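Local coordinates for hypothetical protein (Giardia lamblia, PDB 3I3F), which is of unknown function but belongs to the YjgF-like endoribonuclease L-PSP family and forms a trimer that binds pentanoic acid, at residues Gly30-Val35 with Arg69-Tyr74; Val45-Asp48 with Thr52-Lys55; Gln63-Ile68 with Glu107-Pro112; Ile87-Ser92 with Ser96-Phe101. All blocks are in the same frame, centred on the assembly; numbering follows the deposited sequence.

Contact 1 of 4, residues Gly30-Val35 with Arg69-Tyr74; sequences GQIAVV and RKCLEY
Two flat groups frame this contact, the ring of Tyr74 and the amide of Gln31. Ile32 CD1 reaches the Tyr74 ring obliquely, 4.0 Å from CD2, where the ring closes the outer side of the patch. At the Gln31 amide it is a sulfur that draws near: Cys71 SG lies 3.6 Å from OE1 and 3.7 Å from CD, a van der Waals approach. The polar bonds of that amide go to the preceding loop instead, OE1 accepting from the backbone of Cys20 and NE2 donating to the carbonyl of Val24. Gln31 CG stands opposite the backbone N (chi1 -163°), and the chain runs out from just before strand 32-35 until its amide sits beside the sulfur. Between the two flat groups Ile32 fills the middle. Its CD1 packs 3.7 Å from Cys71 CB and also rests on the carbonyl oxygen of Cys71, while Leu18, Val39 and Leu41 of the sheet surround the same side chain. The last turns of helix 56-74 are thus laid on strand 32-35 by dispersion forces, with one thiol and one isoleucine at the centre; the polar end of Gln31 can be buried because the loop, rather than the helix, satisfies it.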
loop_
_atom_site.group_PDB
_atom_site.type_symbol
_atom_site.label_atom_id
_atom_site.label_comp_id
_atom_site.label_asym_id
_atom_site.label_seq_id
_atom_site.Cartn_x
_atom_site.Cartn_y
_atom_site.Cartn_z
ATOM N N GLY A 30 8.505 -10.900 5.995
ATOM C CA GLY A 30 8.720 -10.316 7.311
ATOM C C GLY A 30 7.371 -10.172 7.985
ATOM O O GLY A 30 6.440 -9.609 7.410
ATOM N N GLN A 31 7.253 -10.710 9.192
ATOM C CA GLN A 31 5.980 -10.710 9.902
ATOM C C GLN A 31 5.718 -9.350 10.551
ATOM O O GLN A 31 4.618 -8.803 10.453
ATOM C CB GLN A 31 5.987 -11.809 10.964
ATOM C CG GLN A 31 4.620 -12.183 11.501
ATOM C CD GLN A 31 4.723 -12.982 12.777
ATOM O OE1 GLN A 31 5.163 -12.462 13.799
ATOM N NE2 GLN A 31 4.335 -14.256 12.725
ATOM N N ILE A 32 6.747 -8.823 11.212
ATOM C CA ILE A 32 6.662 -7.590 11.983
ATOM C C ILE A 32 7.959 -6.812 11.798
ATOM O O ILE A 32 9.040 -7.391 11.891
ATOM C CB ILE A 32 6.511 -7.875 13.498
ATOM C CG1 ILE A 32 5.366 -8.852 13.776
ATOM C CG2 ILE A 32 6.305 -6.575 14.273
ATOM C CD1 ILE A 32 5.274 -9.271 15.226
ATOM N N ALA A 33 7.854 -5.512 11.535
ATOM C CA ALA A 33 9.017 -4.627 11.533
ATOM C C ALA A 33 8.726 -3.417 12.412
ATOM O O ALA A 33 7.625 -2.868 12.368
ATOM C CB ALA A 33 9.357 -4.192 10.126
ATOM N N VAL A 34 9.707 -3.015 13.217
ATOM C CA VAL A 34 9.584 -1.832 14.064
ATOM C C VAL A 34 10.673 -0.829 13.700
ATOM O O VAL A 34 11.844 -1.189 13.590
ATOM C CB VAL A 34 9.698 -2.186 15.561
ATOM C CG1 VAL A 34 9.573 -0.932 16.421
ATOM C CG2 VAL A 34 8.644 -3.215 15.950
ATOM N N VAL A 35 10.275 0.426 13.506
ATOM C CA VAL A 35 11.207 1.501 13.168
ATOM C C VAL A 35 10.693 2.829 13.724
ATOM O O VAL A 35 9.571 3.237 13.429
ATOM C CB VAL A 35 11.414 1.613 11.633
ATOM C CG1 VAL A 35 10.079 1.746 10.907
ATOM C CG2 VAL A 35 12.335 2.779 11.293
ATOM N N ARG A 69 -3.722 -8.733 15.761
ATOM C CA ARG A 69 -3.750 -8.329 17.169
ATOM C C ARG A 69 -2.536 -8.871 17.927
ATOM O O ARG A 69 -1.860 -8.127 18.638
ATOM C CB ARG A 69 -5.036 -8.812 17.846
ATOM C CG ARG A 69 -5.185 -8.364 19.304
ATOM C CD ARG A 69 -6.378 -9.018 19.992
ATOM N NE ARG A 69 -6.268 -10.477 20.032
ATOM C CZ ARG A 69 -5.501 -11.170 20.876
ATOM N NH1 ARG A 69 -4.745 -10.557 21.784
ATOM N NH2 ARG A 69 -5.489 -12.498 20.811
ATOM N N LYS A 70 -2.267 -10.164 17.771
ATOM C CA LYS A 70 -1.148 -10.803 18.463
ATOM C C LYS A 70 0.198 -10.219 18.037
ATOM O O LYS A 70 1.055 -9.959 18.879
ATOM C CB LYS A 70 -1.163 -12.317 18.240
ATOM C CG LYS A 70 -2.283 -13.033 18.976
ATOM C CD LYS A 70 -2.221 -14.529 18.743
ATOM C CE LYS A 70 -3.396 -15.242 19.386
ATOM N NZ LYS A 70 -3.545 -16.636 18.880
ATOM N N CYS A 71 0.381 -10.008 16.736
ATOM C CA CYS A 71 1.618 -9.409 16.234
ATOM C C CYS A 71 1.835 -8.011 16.804
ATOM O O CYS A 71 2.930 -7.692 17.270
ATOM C CB CYS A 71 1.617 -9.344 14.706
ATOM S SG CYS A 71 1.872 -10.931 13.897
ATOM N N LEU A 72 0.796 -7.180 16.770
ATOM C CA LEU A 72 0.906 -5.807 17.258
ATOM C C LEU A 72 1.195 -5.752 18.758
ATOM O O LEU A 72 2.038 -4.972 19.194
ATOM C CB LEU A 72 -0.354 -5.000 16.924
ATOM C CG LEU A 72 -0.546 -4.694 15.435
ATOM C CD1 LEU A 72 -1.870 -3.991 15.192
ATOM C CD2 LEU A 72 0.606 -3.854 14.905
ATOM N N GLU A 73 0.516 -6.581 19.544
ATOM C CA GLU A 73 0.748 -6.605 20.992
ATOM C C GLU A 73 2.160 -7.099 21.322
ATOM O O GLU A 73 2.812 -6.575 22.226
ATOM C CB GLU A 73 -0.330 -7.429 21.702
ATOM C CG GLU A 73 -1.683 -6.713 21.706
ATOM C CD GLU A 73 -2.806 -7.505 22.351
ATOM O OE1 GLU A 73 -2.548 -8.603 22.889
ATOM O OE2 GLU A 73 -3.958 -7.021 22.317
ATOM N N TYR A 74 2.632 -8.080 20.560
ATOM C CA TYR A 74 4.000 -8.585 20.672
ATOM C C TYR A 74 5.027 -7.478 20.396
ATOM O O TYR A 74 6.097 -7.446 21.010
ATOM C CB TYR A 74 4.180 -9.746 19.688
ATOM C CG TYR A 74 5.469 -10.529 19.802
ATOM C CD1 TYR A 74 5.673 -11.428 20.845
ATOM C CD2 TYR A 74 6.469 -10.399 18.843
ATOM C CE1 TYR A 74 6.847 -12.165 20.937
ATOM C CE2 TYR A 74 7.646 -11.127 18.928
ATOM C CZ TYR A 74 7.830 -12.007 19.977
ATOM O OH TYR A 74 8.999 -12.729 20.060
#

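Contact 2 of 4, residues Val45-Asp48 with Thr52-Lys55; sequences VGID and TLHK
Asp48 and His54 meet across the neck of a tight loop, their carboxylate and ring planes 83° apart. Asp48 CG is folded in between its own N and carbonyl carbon (chi1 63°), which brings both oxygens over the returning chain. OD1 takes the N-H of Thr52 at 3.1 Å and OD2 takes NE2-H of His54 at 3.0 Å. Both donors approach from outside the carboxylate plane, yet OD2 lies close to the plane of the imidazole, and the NE2-H bond holds that ring's edge toward the carboxylate. OD1 is also held by the hydroxyl of Ser50, which bonds Thr52 OG1 as well, so the carboxylate is gripped at both ends and its rotation is probably fixed.

The side chains of the bridged pair, Ile47 and Leu53, cross obliquely. Leu53 CG stands opposite its backbone N (chi1 180°), which sends CD1 back to Ile47 CG1 at 3.6 Å and lets it rest against Gly46 O. Two backbone bonds flank this bridge: His54 N donates almost straight to Gly46 O at 3.0 Å, and Asp48 N donates to Thr52 O at the same length.

Gly46 is the centre of an inverse gamma turn, and Val45 before it touches the bound pentanoic acid. The whole is a small antiparallel hairpin-like loop, closed by a single beta bridge and a His-carboxylate bond, at the rim of the ligand pocket.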
loop_
_atom_site.group_PDB
_atom_site.type_symbol
_atom_site.label_atom_id
_atom_site.label_comp_id
_atom_site.label_asym_id
_atom_site.label_seq_id
_atom_site.Cartn_x
_atom_site.Cartn_y
_atom_site.Cartn_z
ATOM N N VAL A 45 -3.193 -13.315 6.875
ATOM C CA VAL A 45 -4.220 -14.154 6.277
ATOM C C VAL A 45 -4.792 -15.090 7.336
ATOM O O VAL A 45 -4.272 -15.167 8.453
ATOM C CB VAL A 45 -3.648 -14.961 5.089
ATOM C CG1 VAL A 45 -3.202 -14.014 3.974
ATOM C CG2 VAL A 45 -2.493 -15.845 5.547
ATOM N N GLY A 46 -5.860 -15.799 6.981
ATOM C CA GLY A 46 -6.613 -16.606 7.941
ATOM C C GLY A 46 -6.033 -17.979 8.222
ATOM O O GLY A 46 -6.755 -18.977 8.198
ATOM N N ILE A 47 -4.733 -18.024 8.504
ATOM C CA ILE A 47 -4.018 -19.261 8.801
ATOM C C ILE A 47 -3.585 -19.225 10.263
ATOM O O ILE A 47 -3.041 -18.220 10.726
ATOM C CB ILE A 47 -2.788 -19.415 7.882
ATOM C CG1 ILE A 47 -3.240 -19.550 6.423
ATOM C CG2 ILE A 47 -1.947 -20.621 8.296
ATOM C CD1 ILE A 47 -2.110 -19.525 5.416
ATOM N N ASP A 48 -3.840 -20.311 10.992
ATOM C CA ASP A 48 -3.493 -20.371 12.415
ATOM C C ASP A 48 -2.042 -20.824 12.595
ATOM O O ASP A 48 -1.351 -21.105 11.613
ATOM C CB ASP A 48 -4.487 -21.246 13.206
ATOM C CG ASP A 48 -4.499 -22.703 12.764
ATOM O OD1 ASP A 48 -3.473 -23.210 12.272
ATOM O OD2 ASP A 48 -5.560 -23.346 12.926
ATOM N N THR A 52 -2.800 -24.183 9.439
ATOM C CA THR A 52 -4.085 -24.559 8.860
ATOM C C THR A 52 -4.852 -23.323 8.402
ATOM O O THR A 52 -5.091 -22.408 9.191
ATOM C CB THR A 52 -4.949 -25.332 9.878
ATOM O OG1 THR A 52 -4.266 -26.526 10.278
ATOM C CG2 THR A 52 -6.297 -25.701 9.274
ATOM N N LEU A 53 -5.228 -23.309 7.126
ATOM C CA LEU A 53 -6.085 -22.264 6.577
ATOM C C LEU A 53 -7.527 -22.554 6.979
ATOM O O LEU A 53 -8.066 -23.612 6.649
ATOM C CB LEU A 53 -5.966 -22.223 5.051
ATOM C CG LEU A 53 -6.808 -21.178 4.311
ATOM C CD1 LEU A 53 -6.385 -19.762 4.685
ATOM C CD2 LEU A 53 -6.704 -21.394 2.809
ATOM N N HIS A 54 -8.146 -21.618 7.693
ATOM C CA HIS A 54 -9.517 -21.800 8.170
ATOM C C HIS A 54 -10.515 -21.765 7.012
ATOM O O HIS A 54 -10.229 -21.210 5.948
ATOM C CB HIS A 54 -9.860 -20.752 9.233
ATOM C CG HIS A 54 -9.224 -21.019 10.563
ATOM N ND1 HIS A 54 -9.855 -20.754 11.760
ATOM C CD2 HIS A 54 -8.024 -21.560 10.884
ATOM C CE1 HIS A 54 -9.064 -21.102 12.760
ATOM N NE2 HIS A 54 -7.948 -21.596 12.254
ATOM N N LYS A 55 -11.679 -22.373 7.232
ATOM C CA LYS A 55 -12.670 -22.575 6.179
ATOM C C LYS A 55 -13.705 -21.456 6.142
ATOM O O LYS A 55 -14.373 -21.184 7.140
ATOM C CB LYS A 55 -13.379 -23.918 6.375
#

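Contact 3 of 4, residues Gln63-Ile68 with Glu107-Pro112; sequences QTFDNI and EVFCVP
The aromatic interaction joins Phe65 and Phe109, whose rings form an offset edge-to-face pair: the edge of Phe109 is directed at the face of Phe65, with planes 85° apart and centroids 5.9 Å apart. Phe109 CE2 and Phe65 CE1 make the nearest approach, 3.8 Å. Phe109 is the first residue to leave helical geometry after helix 95-108, and its ring swings back under the helix end, also meeting the ring of Tyr105 and resting on Ile82 and Leu85 of strand 82-90.

Aliphatic packing comes from Val108. CG2 lies 4.0 Å from both CB and CG of Phe65, and CG1, opposite the backbone N (chi1 176°), leans toward CD1 of the same ring. That CG1 also sits 3.6 Å above one face of Phe109, near its rim, so the valine fills the corner beside the two rings.

Between the two segments the contact is apolar; the polar bond here, Gln63 NE2 to Asn67 OD1 at 2.9 Å, lies within helix 56-74. The acceptor lies in the Gln63 amide plane, whereas the donor stands above the carbonyl plane of Asn67. Asn67 ND2 reaches out of the helix to Ile47 O.

Phe65 also touches Val133 of the central strand 131-139. This is the hydrophobic seam between the two helices that lie on one face of the mixed sheet, in keeping with the alpha-beta fold of the YjgF-like family.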
loop_
_atom_site.group_PDB
_atom_site.type_symbol
_atom_site.label_atom_id
_atom_site.label_comp_id
_atom_site.label_asym_id
_atom_site.label_seq_id
_atom_site.Cartn_x
_atom_site.Cartn_y
_atom_site.Cartn_z
ATOM N N GLN A 63 -9.513 -15.119 12.057
ATOM C CA GLN A 63 -8.131 -15.558 12.248
ATOM C C GLN A 63 -7.130 -14.487 11.799
ATOM O O GLN A 63 -6.110 -14.280 12.454
ATOM C CB GLN A 63 -7.872 -16.875 11.508
ATOM C CG GLN A 63 -6.487 -17.469 11.748
ATOM C CD GLN A 63 -6.283 -17.903 13.186
ATOM O OE1 GLN A 63 -7.015 -18.751 13.693
ATOM N NE2 GLN A 63 -5.289 -17.324 13.849
ATOM N N THR A 64 -7.431 -13.812 10.691
ATOM C CA THR A 64 -6.567 -12.747 10.180
ATOM C C THR A 64 -6.386 -11.629 11.204
ATOM O O THR A 64 -5.263 -11.202 11.467
ATOM C CB THR A 64 -7.115 -12.158 8.864
ATOM O OG1 THR A 64 -7.106 -13.168 7.851
ATOM C CG2 THR A 64 -6.267 -10.978 8.398
ATOM N N PHE A 65 -7.485 -11.165 11.791
ATOM C CA PHE A 65 -7.395 -10.075 12.756
ATOM C C PHE A 65 -6.861 -10.521 14.115
ATOM O O PHE A 65 -6.257 -9.723 14.826
ATOM C CB PHE A 65 -8.725 -9.327 12.866
ATOM C CG PHE A 65 -8.979 -8.419 11.698
ATOM C CD1 PHE A 65 -8.236 -7.254 11.545
ATOM C CD2 PHE A 65 -9.915 -8.744 10.728
ATOM C CE1 PHE A 65 -8.441 -6.417 10.462
ATOM C CE2 PHE A 65 -10.126 -7.908 9.640
ATOM C CZ PHE A 65 -9.383 -6.746 9.505
ATOM N N ASP A 66 -7.049 -11.794 14.458
ATOM C CA ASP A 66 -6.394 -12.363 15.638
ATOM C C ASP A 66 -4.874 -12.358 15.452
ATOM O O ASP A 66 -4.139 -11.983 16.364
ATOM C CB ASP A 66 -6.890 -13.787 15.915
ATOM C CG ASP A 66 -6.470 -14.297 17.285
ATOM O OD1 ASP A 66 -6.717 -13.592 18.287
ATOM O OD2 ASP A 66 -5.906 -15.408 17.357
ATOM N N ASN A 67 -4.415 -12.769 14.269
ATOM C CA ASN A 67 -2.990 -12.708 13.925
ATOM C C ASN A 67 -2.437 -11.288 14.034
ATOM O O ASN A 67 -1.379 -11.068 14.624
ATOM C CB ASN A 67 -2.744 -13.237 12.505
ATOM C CG ASN A 67 -2.962 -14.737 12.381
ATOM O OD1 ASN A 67 -3.071 -15.454 13.376
ATOM N ND2 ASN A 67 -3.016 -15.218 11.145
ATOM N N ILE A 68 -3.165 -10.329 13.467
ATOM C CA ILE A 68 -2.771 -8.922 13.521
ATOM C C ILE A 68 -2.703 -8.418 14.964
ATOM O O ILE A 68 -1.732 -7.768 15.349
ATOM C CB ILE A 68 -3.731 -8.036 12.693
ATOM C CG1 ILE A 68 -3.545 -8.313 11.199
ATOM C CG2 ILE A 68 -3.489 -6.558 12.975
ATOM C CD1 ILE A 68 -4.643 -7.757 10.325
ATOM N N GLU A 107 -16.771 -5.464 14.255
ATOM C CA GLU A 107 -16.633 -6.104 15.568
ATOM C C GLU A 107 -15.199 -6.019 16.093
ATOM O O GLU A 107 -14.974 -6.094 17.299
ATOM C CB GLU A 107 -17.075 -7.569 15.513
ATOM C CG GLU A 107 -18.556 -7.758 15.241
ATOM C CD GLU A 107 -18.968 -9.221 15.159
ATOM O OE1 GLU A 107 -18.097 -10.107 15.290
ATOM O OE2 GLU A 107 -20.174 -9.483 14.968
ATOM N N VAL A 108 -14.232 -5.878 15.190
ATOM C CA VAL A 108 -12.832 -5.712 15.578
ATOM C C VAL A 108 -12.558 -4.253 15.927
ATOM O O VAL A 108 -11.936 -3.957 16.950
ATOM C CB VAL A 108 -11.881 -6.167 14.454
ATOM C CG1 VAL A 108 -10.429 -5.894 14.834
ATOM C CG2 VAL A 108 -12.091 -7.644 14.154
ATOM N N PHE A 109 -13.027 -3.353 15.067
ATOM C CA PHE A 109 -12.918 -1.912 15.283
ATOM C C PHE A 109 -14.322 -1.393 15.598
ATOM O O PHE A 109 -15.061 -0.976 14.704
ATOM C CB PHE A 109 -12.304 -1.248 14.047
ATOM C CG PHE A 109 -10.971 -1.832 13.659
ATOM C CD1 PHE A 109 -9.812 -1.434 14.311
ATOM C CD2 PHE A 109 -10.879 -2.799 12.667
ATOM C CE1 PHE A 109 -8.582 -1.979 13.972
ATOM C CE2 PHE A 109 -9.648 -3.349 12.319
ATOM C CZ PHE A 109 -8.500 -2.936 12.975
ATOM N N CYS A 110 -14.664 -1.418 16.888
ATOM C CA CYS A 110 -16.049 -1.208 17.320
ATOM C C CYS A 110 -16.414 0.249 17.616
ATOM O O CYS A 110 -17.575 0.545 17.893
ATOM C CB CYS A 110 -16.361 -2.087 18.535
ATOM S SG CYS A 110 -15.321 -1.768 19.969
ATOM N N VAL A 111 -15.442 1.155 17.550
ATOM C CA VAL A 111 -15.728 2.576 17.759
ATOM C C VAL A 111 -15.676 3.300 16.417
ATOM O O VAL A 111 -14.590 3.528 15.884
ATOM C CB VAL A 111 -14.742 3.224 18.751
ATOM C CG1 VAL A 111 -15.133 4.676 19.013
ATOM C CG2 VAL A 111 -14.706 2.437 20.053
ATOM N N PRO A 112 -16.850 3.654 15.853
ATOM C CA PRO A 112 -16.866 4.298 14.539
ATOM C C PRO A 112 -15.928 5.500 14.421
ATOM O O PRO A 112 -15.251 5.645 13.408
ATOM C CB PRO A 112 -18.326 4.736 14.383
ATOM C CG PRO A 112 -19.090 3.759 15.187
ATOM C CD PRO A 112 -18.218 3.430 16.362
#

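Contact 4 of 4, residues Ile87-Ser92 with Ser96-Phe101; sequences IFLSTS and SEEARF
Leu89 reaches across to two residues of helix 96-101, and can be followed outward from its backbone. From CB the chain leads to CG, set beside the backbone N and opposite the carbonyl carbon (chi1 -65°), and there it forks. CD1 packs on Glu98 CG at 3.7 Å, with the carboxylate carbon CD next at 3.9 Å. CD2 lies over one face of the Phe101 ring, 4.1 Å from its centroid and 17° off the ring normal, a CH-pi contact displaced toward the rim near CG and CD1.

The far end of that ring belongs to Ile87, two residues back on the same side of the strand. Its CD1 comes in at the ring edge, 3.5 Å from both CE2 and CZ, and its CG2 follows at 3.6 Å from CZ. The ring is thus met on one face by Leu89 and at its edge by Ile87, and Leu57, Thr61 and Phe65 of helix 56-74 pack against it as well.

Glu98 has its carboxylate elsewhere, in a salt bridge to Arg122, which leaves its methylenes to the leucine. At the turn, one water donates to Ser92 O and, at 2.7 Å, to Glu97 OE1, an oxygen that also accepts from Ser94 N.

Strand 87-90 and helix 96-101 run nearly antiparallel, at 150°, with 9.9 Å between axes: the first half of the beta-alpha-beta crossover to strand 117-123, whose Arg118 and Cys120 touch Ile87 and line a pentanoic acid pocket.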
loop_
_atom_site.group_PDB
_atom_site.type_symbol
_atom_site.label_atom_id
_atom_site.label_comp_id
_atom_site.label_asym_id
_atom_site.label_seq_id
_atom_site.Cartn_x
_atom_site.Cartn_y
_atom_site.Cartn_z
ATOM N N ILE A 87 -7.177 -3.738 2.688
ATOM C CA ILE A 87 -7.835 -5.031 2.577
ATOM C C ILE A 87 -7.881 -5.464 1.117
ATOM O O ILE A 87 -8.286 -4.691 0.248
ATOM C CB ILE A 87 -9.272 -4.974 3.120
ATOM C CG1 ILE A 87 -9.271 -4.576 4.599
ATOM C CG2 ILE A 87 -9.969 -6.322 2.942
ATOM C CD1 ILE A 87 -10.510 -3.851 5.017
ATOM N N PHE A 88 -7.446 -6.693 0.860
ATOM C CA PHE A 88 -7.676 -7.350 -0.418
ATOM C C PHE A 88 -8.674 -8.474 -0.180
ATOM O O PHE A 88 -8.402 -9.396 0.588
ATOM C CB PHE A 88 -6.379 -7.928 -0.996
ATOM C CG PHE A 88 -5.440 -6.894 -1.558
ATOM C CD1 PHE A 88 -5.829 -6.083 -2.618
ATOM C CD2 PHE A 88 -4.156 -6.752 -1.049
ATOM C CE1 PHE A 88 -4.962 -5.132 -3.147
ATOM C CE2 PHE A 88 -3.282 -5.805 -1.575
ATOM C CZ PHE A 88 -3.687 -4.995 -2.623
ATOM N N LEU A 89 -9.839 -8.378 -0.812
ATOM C CA LEU A 89 -10.815 -9.461 -0.797
ATOM C C LEU A 89 -10.673 -10.241 -2.095
ATOM O O LEU A 89 -10.370 -9.667 -3.137
ATOM C CB LEU A 89 -12.236 -8.912 -0.665
ATOM C CG LEU A 89 -12.563 -8.192 0.646
ATOM C CD1 LEU A 89 -13.978 -7.635 0.606
ATOM C CD2 LEU A 89 -12.383 -9.118 1.843
ATOM N N SER A 90 -10.879 -11.551 -2.036
ATOM C CA SER A 90 -10.778 -12.370 -3.236
ATOM C C SER A 90 -11.801 -11.923 -4.274
ATOM O O SER A 90 -12.937 -11.585 -3.936
ATOM C CB SER A 90 -10.995 -13.847 -2.908
ATOM O OG SER A 90 -10.989 -14.629 -4.091
ATOM N N THR A 91 -11.395 -11.930 -5.540
ATOM C CA THR A 91 -12.319 -11.664 -6.641
ATOM C C THR A 91 -13.472 -12.675 -6.658
ATOM O O THR A 91 -14.542 -12.390 -7.194
ATOM C CB THR A 91 -11.594 -11.687 -8.002
ATOM O OG1 THR A 91 -10.792 -12.870 -8.098
ATOM C CG2 THR A 91 -10.704 -10.464 -8.152
ATOM N N SER A 92 -13.251 -13.846 -6.060
ATOM C CA SER A 92 -14.264 -14.903 -5.995
ATOM C C SER A 92 -15.410 -14.647 -5.005
ATOM O O SER A 92 -16.428 -15.337 -5.060
ATOM C CB SER A 92 -13.598 -16.241 -5.648
ATOM O OG SER A 92 -13.143 -16.259 -4.304
ATOM N N SER A 96 -22.576 -11.151 -0.445
ATOM C CA SER A 96 -22.824 -11.522 0.948
ATOM C C SER A 96 -21.522 -11.724 1.720
ATOM O O SER A 96 -21.413 -11.314 2.875
ATOM C CB SER A 96 -23.674 -12.793 1.033
ATOM O OG SER A 96 -24.992 -12.555 0.568
ATOM N N GLU A 97 -20.540 -12.355 1.081
ATOM C CA GLU A 97 -19.246 -12.590 1.721
ATOM C C GLU A 97 -18.511 -11.277 1.999
ATOM O O GLU A 97 -17.944 -11.107 3.080
ATOM C CB GLU A 97 -18.384 -13.536 0.879
ATOM C CG GLU A 97 -18.840 -14.988 0.958
ATOM C CD GLU A 97 -18.102 -15.898 -0.004
ATOM O OE1 GLU A 97 -18.030 -15.567 -1.206
ATOM O OE2 GLU A 97 -17.603 -16.955 0.439
ATOM N N GLU A 98 -18.542 -10.349 1.043
ATOM C CA GLU A 98 -17.958 -9.021 1.254
ATOM C C GLU A 98 -18.676 -8.277 2.379
ATOM O O GLU A 98 -18.032 -7.649 3.220
ATOM C CB GLU A 98 -17.981 -8.182 -0.028
ATOM C CG GLU A 98 -17.532 -6.732 0.191
ATOM C CD GLU A 98 -17.139 -6.001 -1.082
ATOM O OE1 GLU A 98 -17.233 -6.585 -2.182
ATOM O OE2 GLU A 98 -16.728 -4.824 -0.974
ATOM N N ALA A 99 -20.005 -8.349 2.394
ATOM C CA ALA A 99 -20.792 -7.704 3.442
ATOM C C ALA A 99 -20.498 -8.319 4.807
ATOM O O ALA A 99 -20.397 -7.600 5.799
ATOM C CB ALA A 99 -22.286 -7.785 3.130
ATOM N N ARG A 100 -20.357 -9.643 4.854
ATOM C CA ARG A 100 -20.039 -10.323 6.108
ATOM C C ARG A 100 -18.662 -9.902 6.621
ATOM O O ARG A 100 -18.474 -9.708 7.823
ATOM C CB ARG A 100 -20.117 -11.851 5.958
ATOM C CG ARG A 100 -19.888 -12.633 7.260
ATOM C CD ARG A 100 -20.751 -12.098 8.393
ATOM N NE ARG A 100 -20.651 -12.881 9.622
ATOM C CZ ARG A 100 -21.024 -12.441 10.823
ATOM N NH1 ARG A 100 -21.520 -11.216 10.976
ATOM N NH2 ARG A 100 -20.899 -13.227 11.887
ATOM N N PHE A 101 -17.705 -9.741 5.710
ATOM C CA PHE A 101 -16.391 -9.245 6.100
ATOM C C PHE A 101 -16.500 -7.915 6.841
ATOM O O PHE A 101 -15.882 -7.735 7.888
ATOM C CB PHE A 101 -15.456 -9.082 4.900
ATOM C CG PHE A 101 -14.193 -8.351 5.243
ATOM C CD1 PHE A 101 -13.117 -9.027 5.795
ATOM C CD2 PHE A 101 -14.100 -6.977 5.069
ATOM C CE1 PHE A 101 -11.958 -8.349 6.142
ATOM C CE2 PHE A 101 -12.947 -6.295 5.419
ATOM C CZ PHE A 101 -11.877 -6.979 5.952
HETATM O O HOH W 1 -18.023 -17.243 -3.325
#

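Overall arrangement
Contacts 1 and 3 are buried, contact 4 is partly so, and contact 2 lies at the surface. Contacts 1 and 3 use successive parts of helix 56-74, the first laying its end on strand 32-35, the second pairing it with helix 95-108; contact 4 fixes that second helix to strand 82-90, nested within the loop closed by contact 3. Phe65 and Phe101, 4.0 Å apart between CE2 and CE1, join contacts 3 and 4 into one apolar layer. Contact 2, by contrast, depends on hydrogen bonds and a carboxylate, and is tied to helix 56-74 by a hydrogen bond. Contacts 1 and 4 lie on opposite sides of the chain's centre, about 25 Å apart between centres.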